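Local coordinates for protein thermophilic dibenzothiophene desulfurization enzyme C (Paenibacillus sp. A11-2, PDB 5XDC) that probably catalyses the FMNH2- and oxygen-dependent oxidation of dibenzothiophene to its 5-oxide and then to its 5,5-dioxide, at residues Ala187-Arg193 / Val220-Glu226; Lys345-Arg350 / Asp389-Ile395. All coordinates share one frame. Residue numbers count along the deposited sequence, not the author numbering.

Contact 1 (Ala187-Arg193 / Val220-Glu226); sequences ALIPSDR and VVVYPDE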
loop_
_atom_site.group_PDB
_atom_site.type_symbol
_atom_site.label_atom_id
_atom_site.label_comp_id
_atom_site.label_asym_id
_atom_site.label_seq_id
_atom_site.Cartn_x
_atom_site.Cartn_y
_atom_site.Cartn_z
ATOM N N ALA B 187 43.463 -4.379 -0.471
ATOM C CA ALA B 187 44.401 -5.447 -0.787
ATOM C C ALA B 187 43.657 -6.768 -0.825
ATOM O O ALA B 187 42.555 -6.906 -0.282
ATOM C CB ALA B 187 45.550 -5.512 0.228
ATOM N N LEU B 188 44.281 -7.752 -1.470
ATOM C CA LEU B 188 43.752 -9.109 -1.544
ATOM C C LEU B 188 44.795 -10.028 -0.922
ATOM O O LEU B 188 45.894 -10.177 -1.478
ATOM C CB LEU B 188 43.460 -9.509 -2.993
ATOM C CG LEU B 188 42.720 -10.829 -3.164
ATOM C CD1 LEU B 188 41.279 -10.706 -2.753
ATOM C CD2 LEU B 188 42.779 -11.314 -4.593
ATOM N N ILE B 189 44.470 -10.622 0.228
ATOM C CA ILE B 189 45.479 -11.326 1.023
ATOM C C ILE B 189 44.954 -12.695 1.428
ATOM O O ILE B 189 43.731 -12.923 1.509
ATOM C CB ILE B 189 45.902 -10.508 2.268
ATOM C CG1 ILE B 189 44.745 -10.358 3.267
ATOM C CG2 ILE B 189 46.437 -9.171 1.851
ATOM C CD1 ILE B 189 45.182 -9.848 4.627
ATOM N N PRO B 190 45.856 -13.639 1.700
ATOM C CA PRO B 190 45.431 -14.932 2.257
ATOM C C PRO B 190 44.757 -14.751 3.608
ATOM O O PRO B 190 45.148 -13.900 4.407
ATOM C CB PRO B 190 46.745 -15.719 2.386
ATOM C CG PRO B 190 47.731 -15.009 1.555
ATOM C CD PRO B 190 47.320 -13.575 1.518
ATOM N N SER B 191 43.740 -15.578 3.866
ATOM C CA SER B 191 43.041 -15.491 5.137
ATOM C C SER B 191 43.858 -16.063 6.289
ATOM O O SER B 191 43.534 -15.789 7.446
ATOM C CB SER B 191 41.687 -16.204 5.055
ATOM O OG SER B 191 41.839 -17.567 4.708
ATOM N N ASP B 192 44.901 -16.842 6.011
ATOM C CA ASP B 192 45.792 -17.332 7.059
ATOM C C ASP B 192 47.098 -16.541 7.139
ATOM O O ASP B 192 48.065 -17.013 7.745
ATOM C CB ASP B 192 46.077 -18.823 6.865
ATOM C CG ASP B 192 46.763 -19.136 5.548
ATOM O OD1 ASP B 192 47.017 -18.217 4.736
ATOM O OD2 ASP B 192 47.054 -20.328 5.319
ATOM N N ARG B 193 47.147 -15.353 6.551
ATOM C CA ARG B 193 48.257 -14.441 6.800
ATOM C C ARG B 193 48.407 -14.227 8.301
ATOM O O ARG B 193 47.416 -14.082 9.023
ATOM C CB ARG B 193 48.013 -13.116 6.074
ATOM C CG ARG B 193 48.945 -11.930 6.393
ATOM C CD ARG B 193 50.359 -12.069 5.868
ATOM N NE ARG B 193 50.466 -12.666 4.535
ATOM C CZ ARG B 193 50.285 -12.011 3.388
ATOM N NH1 ARG B 193 49.959 -10.724 3.367
ATOM N NH2 ARG B 193 50.433 -12.670 2.245
ATOM N N VAL B 220 49.046 -7.279 10.894
ATOM C CA VAL B 220 49.000 -8.035 9.647
ATOM C C VAL B 220 49.771 -7.267 8.583
ATOM O O VAL B 220 49.471 -6.103 8.302
ATOM C CB VAL B 220 47.542 -8.274 9.218
ATOM C CG1 VAL B 220 47.455 -8.823 7.824
ATOM C CG2 VAL B 220 46.903 -9.252 10.180
ATOM N N VAL B 221 50.779 -7.904 7.995
ATOM C CA VAL B 221 51.551 -7.264 6.930
ATOM C C VAL B 221 50.909 -7.605 5.592
ATOM O O VAL B 221 50.678 -8.781 5.293
ATOM C CB VAL B 221 53.021 -7.710 6.959
ATOM C CG1 VAL B 221 53.808 -6.943 5.898
ATOM C CG2 VAL B 221 53.622 -7.491 8.322
ATOM N N VAL B 222 50.577 -6.584 4.799
ATOM C CA VAL B 222 50.177 -6.806 3.415
ATOM C C VAL B 222 51.264 -6.235 2.512
ATOM O O VAL B 222 51.726 -5.097 2.696
ATOM C CB VAL B 222 48.766 -6.266 3.090
ATOM C CG1 VAL B 222 47.963 -5.953 4.328
ATOM C CG2 VAL B 222 48.757 -5.140 2.101
ATOM N N TYR B 223 51.686 -7.045 1.574
ATOM C CA TYR B 223 52.877 -6.810 0.781
ATOM C C TYR B 223 52.530 -6.018 -0.465
ATOM O O TYR B 223 51.358 -5.943 -0.864
ATOM C CB TYR B 223 53.520 -8.147 0.427
ATOM C CG TYR B 223 53.860 -8.951 1.673
ATOM C CD1 TYR B 223 54.808 -8.484 2.579
ATOM C CD2 TYR B 223 53.203 -10.130 1.966
ATOM C CE1 TYR B 223 55.107 -9.205 3.736
ATOM C CE2 TYR B 223 53.495 -10.853 3.120
ATOM C CZ TYR B 223 54.442 -10.372 3.998
ATOM O OH TYR B 223 54.726 -11.091 5.143
ATOM N N PRO B 224 53.519 -5.382 -1.093
ATOM C CA PRO B 224 53.181 -4.417 -2.145
ATOM C C PRO B 224 52.510 -5.052 -3.334
ATOM O O PRO B 224 51.722 -4.373 -4.012
ATOM C CB PRO B 224 54.543 -3.804 -2.506
ATOM C CG PRO B 224 55.369 -4.006 -1.270
ATOM C CD PRO B 224 54.959 -5.350 -0.779
ATOM N N ASP B 225 52.772 -6.328 -3.608
ATOM C CA ASP B 225 52.155 -6.977 -4.758
ATOM C C ASP B 225 50.719 -7.392 -4.472
ATOM O O ASP B 225 50.050 -7.907 -5.377
ATOM C CB ASP B 225 52.985 -8.187 -5.221
ATOM C CG ASP B 225 53.170 -9.242 -4.145
ATOM O OD1 ASP B 225 53.295 -8.878 -2.963
ATOM O OD2 ASP B 225 53.212 -10.443 -4.491
ATOM N N GLU B 226 50.230 -7.159 -3.250
ATOM C CA GLU B 226 48.853 -7.476 -2.883
ATOM C C GLU B 226 47.956 -6.246 -2.848
ATOM O O GLU B 226 46.730 -6.390 -2.757
ATOM C CB GLU B 226 48.837 -8.180 -1.514
ATOM C CG GLU B 226 49.615 -9.486 -1.521
ATOM C CD GLU B 226 49.831 -10.102 -0.138
ATOM O OE1 GLU B 226 49.946 -9.346 0.856
ATOM O OE2 GLU B 226 49.892 -11.353 -0.070
#
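V220 begins the apolar side of this contact. Its CG1 lies 3.7 Å from R193 CG and 4.1 Å from I189 CD1. V221 contributes its backbone: V221 O accepts a hydrogen bond from R193 NH1 at 2.8 Å. V222 meets the other strand with its side chain, with CB 3.9 Å from I189 CG2 and CG2 3.7 Å from A187 CB. Strands 187-190 and 220-222 are not hydrogen-bonded neighbours. Their axes come no closer than 8.7 Å, and their directions differ by 123°. A187 and I189 pair with strand 167-174, while V220 and V222 pair with strand 150-153. The contact therefore joins two parts of one mixed sheet in the beta-rich middle domain of the acyl-CoA dehydrogenase fold.

At Y223 the chain leaves the strand. Y223 CE2 sits over one face of the R193 guanidinium, 3.4 Å from R193 CZ. The chain then turns tightly, with E226 N hydrogen-bonded to Y223 O at 2.9 Å. This brings E226 back toward 187-193. Its carboxylate forms a two-pronged salt bridge with R193: NH1 to OE1 at 2.9 Å and NH2 to OE2 at 2.7 Å. E226 OE1 also accepts Y223 N at 3.0 Å. E226 O takes a hydrogen bond from L188 N at 3.1 Å and lies 3.2 Å from A187 CA, a CA-H...O contact. The R193 charge is thus neutralised within the contact. L188 N in the strand and R193 in the loop after it both bind E226, so directional bonds hold turn 223-226 to 187-193 beside a small apolar patch.

Contact 2 (Lys345-Arg350 / Asp389-Ile395); sequences KIVATR and DPVAYKI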
loop_
_atom_site.group_PDB
_atom_site.type_symbol
_atom_site.label_atom_id
_atom_site.label_comp_id
_atom_site.label_asym_id
_atom_site.label_seq_id
_atom_site.Cartn_x
_atom_site.Cartn_y
_atom_site.Cartn_z
ATOM N N LYS B 345 16.592 -2.168 -7.265
ATOM C CA LYS B 345 16.723 -2.580 -5.872
ATOM C C LYS B 345 15.524 -2.141 -5.042
ATOM O O LYS B 345 15.066 -2.886 -4.170
ATOM C CB LYS B 345 17.997 -2.009 -5.270
ATOM C CG LYS B 345 18.374 -2.654 -3.949
ATOM C CD LYS B 345 19.444 -1.863 -3.265
ATOM C CE LYS B 345 19.850 -2.516 -1.985
ATOM N NZ LYS B 345 20.736 -1.644 -1.225
ATOM N N ILE B 346 15.038 -0.917 -5.271
ATOM C CA ILE B 346 13.881 -0.401 -4.535
ATOM C C ILE B 346 12.672 -1.309 -4.737
ATOM O O ILE B 346 12.018 -1.743 -3.774
ATOM C CB ILE B 346 13.582 1.045 -4.969
ATOM C CG1 ILE B 346 14.680 1.994 -4.496
ATOM C CG2 ILE B 346 12.209 1.501 -4.443
ATOM C CD1 ILE B 346 14.706 3.304 -5.247
ATOM N N VAL B 347 12.364 -1.617 -5.999
ATOM C CA VAL B 347 11.214 -2.458 -6.301
ATOM C C VAL B 347 11.395 -3.853 -5.719
ATOM O O VAL B 347 10.461 -4.428 -5.139
ATOM C CB VAL B 347 10.988 -2.484 -7.823
ATOM C CG1 VAL B 347 9.932 -3.505 -8.190
ATOM C CG2 VAL B 347 10.605 -1.101 -8.310
ATOM N N ALA B 348 12.595 -4.430 -5.866
ATOM C CA ALA B 348 12.850 -5.770 -5.343
ATOM C C ALA B 348 12.759 -5.816 -3.824
ATOM O O ALA B 348 12.262 -6.804 -3.266
ATOM C CB ALA B 348 14.218 -6.255 -5.788
ATOM N N THR B 349 13.207 -4.751 -3.149
ATOM C CA THR B 349 13.150 -4.681 -1.691
ATOM C C THR B 349 11.703 -4.672 -1.216
ATOM O O THR B 349 11.309 -5.488 -0.379
ATOM C CB THR B 349 13.880 -3.432 -1.188
ATOM O OG1 THR B 349 15.286 -3.529 -1.476
ATOM C CG2 THR B 349 13.697 -3.252 0.328
ATOM N N ARG B 350 10.898 -3.748 -1.739
ATOM C CA ARG B 350 9.497 -3.686 -1.330
ATOM C C ARG B 350 8.798 -4.999 -1.617
ATOM O O ARG B 350 8.027 -5.503 -0.784
ATOM C CB ARG B 350 8.780 -2.541 -2.049
ATOM C CG ARG B 350 9.354 -1.152 -1.770
ATOM C CD ARG B 350 9.428 -0.861 -0.284
ATOM N NE ARG B 350 9.638 0.556 0.007
ATOM C CZ ARG B 350 10.115 1.010 1.160
ATOM N NH1 ARG B 350 10.442 0.157 2.123
ATOM N NH2 ARG B 350 10.265 2.317 1.354
ATOM N N ASP B 389 21.884 -1.250 3.390
ATOM C CA ASP B 389 21.897 0.195 3.324
ATOM C C ASP B 389 20.456 0.635 3.116
ATOM O O ASP B 389 19.658 -0.119 2.551
ATOM C CB ASP B 389 22.820 0.725 2.210
ATOM C CG ASP B 389 22.522 0.123 0.858
ATOM O OD1 ASP B 389 23.053 -0.973 0.540
ATOM O OD2 ASP B 389 21.757 0.760 0.121
ATOM N N PRO B 390 20.082 1.804 3.618
ATOM C CA PRO B 390 18.650 2.126 3.738
ATOM C C PRO B 390 18.003 2.390 2.385
ATOM O O PRO B 390 18.440 3.249 1.619
ATOM C CB PRO B 390 18.627 3.370 4.632
ATOM C CG PRO B 390 20.014 3.878 4.667
ATOM C CD PRO B 390 20.943 2.755 4.324
ATOM N N VAL B 391 16.919 1.659 2.122
ATOM C CA VAL B 391 16.217 1.839 0.859
ATOM C C VAL B 391 15.662 3.255 0.758
ATOM O O VAL B 391 15.509 3.791 -0.342
ATOM C CB VAL B 391 15.130 0.766 0.704
ATOM C CG1 VAL B 391 13.957 1.019 1.661
ATOM C CG2 VAL B 391 14.680 0.686 -0.725
ATOM N N ALA B 392 15.403 3.912 1.894
ATOM C CA ALA B 392 14.933 5.291 1.833
ATOM C C ALA B 392 15.918 6.196 1.090
ATOM O O ALA B 392 15.497 7.138 0.410
ATOM C CB ALA B 392 14.690 5.841 3.237
ATOM N N TYR B 393 17.225 5.954 1.227
ATOM C CA TYR B 393 18.178 6.803 0.514
ATOM C C TYR B 393 18.387 6.372 -0.934
ATOM O O TYR B 393 18.722 7.223 -1.773
ATOM C CB TYR B 393 19.496 6.899 1.296
ATOM C CG TYR B 393 19.286 7.882 2.417
ATOM C CD1 TYR B 393 19.349 9.252 2.178
ATOM C CD2 TYR B 393 18.905 7.455 3.671
ATOM C CE1 TYR B 393 19.078 10.169 3.171
ATOM C CE2 TYR B 393 18.638 8.359 4.679
ATOM C CZ TYR B 393 18.727 9.719 4.424
ATOM O OH TYR B 393 18.458 10.638 5.417
ATOM N N LYS B 394 18.139 5.107 -1.273
ATOM C CA LYS B 394 18.060 4.740 -2.684
ATOM C C LYS B 394 16.893 5.457 -3.346
ATOM O O LYS B 394 17.017 5.959 -4.471
ATOM C CB LYS B 394 17.931 3.227 -2.841
ATOM C CG LYS B 394 19.204 2.467 -2.498
ATOM C CD LYS B 394 20.277 2.614 -3.597
ATOM C CE LYS B 394 21.683 2.425 -3.024
ATOM N NZ LYS B 394 22.077 3.590 -2.192
ATOM N N ILE B 395 15.766 5.560 -2.635
ATOM C CA ILE B 395 14.608 6.290 -3.150
ATOM C C ILE B 395 14.954 7.765 -3.336
ATOM O O ILE B 395 14.661 8.360 -4.385
ATOM C CB ILE B 395 13.393 6.078 -2.219
ATOM C CG1 ILE B 395 12.880 4.641 -2.363
ATOM C CG2 ILE B 395 12.302 7.094 -2.505
ATOM C CD1 ILE B 395 11.976 4.178 -1.220
HETATM O O HOH W 1 18.592 -0.146 -0.025
#
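I346 lays its side chain across the start of helix 391-404. Its CG1 is 4.0 Å from V391 CG2 and 3.9 Å from K394 CB, and its CD1 is 3.7 Å from I395 CG1. T349 adds CG2 at 4.2 Å from V391 CG2. One helical turn on from I346, the R350 guanidinium has V391 CG1 over one face, 3.6 Å from R350 NH1. R350 NH2 is also 3.6 Å from I395 CD1. R350 NH1 forms a salt bridge with E361 of the second subunit, so this edge of the contact borders a subunit interface.

These helices belong to the all-helical C-terminal domain of the acyl-CoA dehydrogenase fold. The two helical pieces cross at -143°, roughly antiparallel, with a closest axis approach of 10.0 Å. P390 is the N-cap residue of the second helix.

Just ahead of it, the D389 carboxylate joins a salt-bridge network. K345 NZ is 2.9 Å from D389 OD2, while K394 NZ is a long 3.7 Å from the same oxygen. A water accepts from K345 NZ at 2.9 Å and donates to D389 O at 2.8 Å, a second link between the segments. Q252 of helix 247-276 hydrogen-bonds both K345 NZ and D389 OD1. K394 NZ hydrogen-bonds to the backbone oxygen of Y413, an FMN-binding residue whose side chain is about 4 Å from that of D389.

The chain first passes through the N-terminal helices and then enters the beta-rich middle domain. Contact 1 closes there, across 26 intervening residues that include strands 196-198 and 215-217. It ties two separate strands of the sheet together. The chain then returns to helix. Helices 247-276 and 293-324 pass before 345-350 opens contact 2 on helix 331-363. That contact closes at 389-395 over 38 mostly helical residues, which carry A365 and R366 of the FMN site and T384, H385 and H388 of the indole pocket. The contacts follow in series and neither nest nor cross. The centres of contact 1 and contact 2 are about 35 Å apart, on opposite sides of the chain's centre.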